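Local coordinates for protein TRAP dicarboxylate transporter-DctP subunit (Desulfovibrio salexigens, PDB 4N6D) that probably serves as the periplasmic solute-binding subunit of a TRAP transporter, capturing a solute in the periplasm for uptake into the cell, at residues A[82-87]-A[137-142]. Sequence-based numbering, arbitrary orientation.
With I3C (5-amino-2,4,6-triiodobenzene-1,3-dicarboxylic acid), chain C.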
ATOM      1  N   GLY A  82     -19.219   9.201   0.371  1.00  9.35           N
ATOM      2  CA  GLY A  82     -20.090   8.551  -0.590  1.00 10.72           C
ATOM      3  C   GLY A  82     -20.548   7.166  -0.181  1.00 12.18           C
ATOM      4  O   GLY A  82     -21.701   6.787  -0.370  1.00 11.97           O
ATOM      5  N   VAL A  83     -19.642   6.373   0.362  1.00  9.06           N
ATOM      6  CA  VAL A  83     -20.046   5.067   0.841  1.00  7.34           C
ATOM      7  C   VAL A  83     -20.941   5.207   2.090  1.00 11.17           C
ATOM      8  O   VAL A  83     -21.950   4.510   2.236  1.00 11.18           O
ATOM      9  CB  VAL A  83     -18.820   4.178   1.105  1.00  9.11           C
ATOM     10  CG1 VAL A  83     -19.239   2.906   1.822  1.00 12.63           C
ATOM     11  CG2 VAL A  83     -18.129   3.836  -0.208  1.00  7.83           C
ATOM     12  N   MET A  84     -20.604   6.145   2.975  1.00 11.82           N
ATOM     13  CA  MET A  84     -21.385   6.353   4.193  1.00 13.53           C
ATOM     14  C   MET A  84     -22.811   6.718   3.838  1.00 14.62           C
ATOM     15  O   MET A  84     -23.765   6.311   4.513  1.00 15.74           O
ATOM     16  CB  MET A  84     -20.765   7.468   5.037  1.00 18.00           C
ATOM     17  CG  MET A  84     -19.450   7.090   5.665  1.00 25.55           C
ATOM     18  SD  MET A  84     -18.662   8.427   6.582  1.00 46.15           S
ATOM     19  CE  MET A  84     -20.001   8.726   7.614  1.00  8.48           C
ATOM     20  N   GLN A  85     -22.964   7.491   2.768  1.00 12.07           N
ATOM     21  CA  GLN A  85     -24.270   7.960   2.313  1.00 15.21           C
ATOM     22  C   GLN A  85     -24.999   6.961   1.417  1.00 18.02           C
ATOM     23  O   GLN A  85     -26.176   7.144   1.122  1.00 19.38           O
ATOM     24  CB  GLN A  85     -24.126   9.303   1.590  1.00 19.13           C
ATOM     25  CG  GLN A  85     -23.738  10.420   2.535  1.00 19.11           C
ATOM     26  CD  GLN A  85     -23.616  11.775   1.864  1.00 31.08           C
ATOM     27  OE1 GLN A  85     -22.956  11.916   0.832  1.00 34.55           O
ATOM     28  NE2 GLN A  85     -24.248  12.785   2.458  1.00 31.81           N
ATOM     29  N   GLY A  86     -24.304   5.907   0.988  1.00 13.85           N
ATOM     30  CA  GLY A  86     -24.904   4.894   0.142  1.00 12.62           C
ATOM     31  C   GLY A  86     -24.868   5.215  -1.352  1.00 13.36           C
ATOM     32  O   GLY A  86     -25.507   4.519  -2.156  1.00 14.59           O
ATOM     33  N   GLN A  87     -24.136   6.258  -1.734  1.00 12.21           N
ATOM     34  CA  GLN A  87     -23.965   6.560  -3.146  1.00 10.46           C
ATOM     35  C   GLN A  87     -23.293   5.408  -3.866  1.00 12.58           C
ATOM     36  O   GLN A  87     -23.540   5.175  -5.062  1.00 11.61           O
ATOM     37  CB  GLN A  87     -23.111   7.794  -3.339  1.00 17.73           C
ATOM     38  CG  GLN A  87     -23.817   9.074  -3.112  1.00 31.32           C
ATOM     39  CD  GLN A  87     -22.898  10.228  -3.394  1.00 33.27           C
ATOM     40  OE1 GLN A  87     -22.410  10.379  -4.516  1.00 37.17           O
ATOM     41  NE2 GLN A  87     -22.619  11.025  -2.372  1.00 35.34           N
ATOM     42  N   LYS A 137     -15.861   2.214  12.464  1.00 10.46           N
ATOM     43  CA  LYS A 137     -17.121   1.800  13.075  1.00 12.73           C
ATOM     44  C   LYS A 137     -18.362   2.035  12.215  1.00 14.52           C
ATOM     45  O   LYS A 137     -19.384   1.365  12.408  1.00 13.10           O
ATOM     46  CB  LYS A 137     -17.316   2.499  14.426  1.00 18.64           C
ATOM     47  CG  LYS A 137     -17.711   3.970  14.298  1.00 20.05           C
ATOM     48  CD  LYS A 137     -18.035   4.595  15.649  1.00 31.87           C
ATOM     49  CE  LYS A 137     -19.374   5.317  15.629  1.00 39.77           C
ATOM     50  NZ  LYS A 137     -19.271   6.688  16.231  1.00 45.20           N
ATOM     51  N   ARG A 138     -18.279   2.955  11.261  1.00 10.34           N
ATOM     52  CA  ARG A 138     -19.421   3.277  10.406  1.00 12.56           C
ATOM     53  C   ARG A 138     -19.593   2.302   9.254  1.00 11.49           C
ATOM     54  O   ARG A 138     -20.608   2.350   8.551  1.00 11.04           O
ATOM     55  CB  ARG A 138     -19.256   4.667   9.833  1.00 16.47           C
ATOM     56  CG  ARG A 138     -19.161   5.721  10.905  1.00 23.63           C
ATOM     57  CD  ARG A 138     -20.354   6.605  10.920  1.00 25.99           C
ATOM     58  NE  ARG A 138     -20.132   7.724  11.830  1.00 22.36           N
ATOM     59  CZ  ARG A 138     -20.774   7.923  12.971  1.00 25.27           C
ATOM     60  NH1 ARG A 138     -20.478   8.988  13.710  1.00 27.04           N
ATOM     61  NH2 ARG A 138     -21.714   7.073  13.372  1.00 29.55           N
ATOM     62  N   PHE A 139     -18.600   1.442   9.052  1.00 10.58           N
ATOM     63  CA  PHE A 139     -18.563   0.571   7.873  1.00 10.59           C
ATOM     64  C   PHE A 139     -18.410  -0.891   8.229  1.00 10.31           C
ATOM     65  O   PHE A 139     -17.956  -1.228   9.324  1.00 11.72           O
ATOM     66  CB  PHE A 139     -17.366   0.935   6.995  1.00 11.93           C
ATOM     67  CG  PHE A 139     -17.323   2.365   6.606  1.00  9.30           C
ATOM     68  CD1 PHE A 139     -18.213   2.869   5.674  1.00  9.38           C
ATOM     69  CD2 PHE A 139     -16.391   3.213   7.158  1.00 10.92           C
ATOM     70  CE1 PHE A 139     -18.171   4.212   5.305  1.00 11.20           C
ATOM     71  CE2 PHE A 139     -16.359   4.554   6.811  1.00 14.08           C
ATOM     72  CZ  PHE A 139     -17.239   5.051   5.890  1.00 11.48           C
ATOM     73  N   LYS A 140     -18.769  -1.764   7.300  1.00  9.51           N
ATOM     74  CA  LYS A 140     -18.220  -3.114   7.294  1.00  8.99           C
ATOM     75  C   LYS A 140     -16.896  -3.067   6.535  1.00  9.78           C
ATOM     76  O   LYS A 140     -16.848  -2.598   5.398  1.00  8.64           O
ATOM     77  CB  LYS A 140     -19.161  -4.095   6.611  1.00  9.82           C
ATOM     78  CG  LYS A 140     -18.507  -5.465   6.358  1.00  8.95           C
ATOM     79  CD  LYS A 140     -18.177  -6.207   7.649  1.00 14.32           C
ATOM     80  CE  LYS A 140     -17.620  -7.585   7.329  1.00 17.67           C
ATOM     81  NZ  LYS A 140     -17.485  -8.435   8.525  1.00 20.28           N
ATOM     82  N   VAL A 141     -15.820  -3.521   7.168  1.00  9.27           N
ATOM     83  CA  VAL A 141     -14.543  -3.613   6.490  1.00  6.86           C
ATOM     84  C   VAL A 141     -14.470  -4.963   5.780  1.00  9.07           C
ATOM     85  O   VAL A 141     -14.408  -6.009   6.442  1.00 10.49           O
ATOM     86  CB  VAL A 141     -13.371  -3.432   7.463  1.00  7.65           C
ATOM     87  CG1 VAL A 141     -12.055  -3.607   6.741  1.00  8.70           C
ATOM     88  CG2 VAL A 141     -13.441  -2.045   8.125  1.00 11.01           C
ATOM     89  N   LEU A 142     -14.530  -4.946   4.451  1.00  7.21           N
ATOM     90  CA  LEU A 142     -14.612  -6.182   3.670  1.00  6.39           C
ATOM     91  C   LEU A 142     -13.250  -6.839   3.509  1.00  7.44           C
ATOM     92  O   LEU A 142     -13.164  -8.067   3.471  1.00  8.37           O
ATOM     93  CB  LEU A 142     -15.196  -5.921   2.279  1.00  8.60           C
ATOM     94  CG  LEU A 142     -16.669  -5.526   2.326  1.00  7.23           C
ATOM     95  CD1 LEU A 142     -17.108  -5.157   0.928  1.00  7.39           C
ATOM     96  CD2 LEU A 142     -17.478  -6.672   2.854  1.00  8.00           C
TER
HETATM   97  I3  I3C C 402     -27.163   8.790  13.701  0.66 23.13           I
HETATM   98  I2  I3C C 402     -22.290  10.260  10.391  0.66 22.85           I
HETATM   99  I1  I3C C 402     -27.753  10.353   7.951  0.66 34.75           I
HETATM  100  O8  I3C C 402     -29.204  10.419  11.329  0.66 22.53           O
HETATM  101  O9  I3C C 402     -29.045   8.378  10.518  0.66 28.10           O
HETATM  102  C10 I3C C 402     -24.588  10.631   8.244  0.66 23.24           C
HETATM  103  N13 I3C C 402     -24.032   9.346  12.959  0.66 30.53           N
HETATM  104  C1  I3C C 402     -27.052   9.624  10.803  0.66 24.20           C
HETATM  105  C6  I3C C 402     -26.248   9.403  11.906  0.66 14.95           C
HETATM  106  C5  I3C C 402     -24.876   9.573  11.832  0.66 26.74           C
HETATM  107  C4  I3C C 402     -24.350   9.982  10.631  0.66 20.17           C
HETATM  108  C3  I3C C 402     -25.158  10.194   9.534  0.66 19.18           C
HETATM  109  C2  I3C C 402     -26.513  10.028   9.614  0.66 26.74           C
HETATM  110  C7  I3C C 402     -28.518   9.457  10.887  0.66 24.07           C
HETATM  111  O11 I3C C 402     -24.246   9.797   7.367  0.66 27.37           O
HETATM  112  O12 I3C C 402     -24.469  11.865   8.050  0.66 21.67           O
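Phe139 points the end of its ring at the last turn of helix 79-85, where Met84 and Val83 receive it. The side chains of Met84 and Phe139 run at about a right angle, and Met84 SD lies 4.9 Å from the Phe139 ring centroid, 64° off the normal, an oblique Met-aromatic contact. Met84 N lies in plane at the ring edge, and no hydrogen bond joins the two segments. Val83 adds a branched apolar surface: its CG1, set anti to the backbone N (chi1 171°), reaches Phe139 CE1 at 3.9 Å. Arg138 CB sits over the centre of one face of the same ring.

The unbranched Met84 chain keeps SD beside the ring while a bend at chi3 (56°) sends its CE to Arg138 CD, 3.9 Å away. Met84 CE also borders the phasing compound I3C, 3.9 Å from I2. I3C lies over one face of the Arg138 guanidinium, N13 being 3.3 Å from Arg138 NH2; Lys137 CE lies over the opposite face.

Gly86 ends the helix in a Schellman motif, its positive phi suiting glycine. Helix 79-85 here packs against edge strand 139-146 of the five-stranded mixed sheet, while Val83 and Phe139 both touch Ile238 of the adjacent antiparallel strand 234-240.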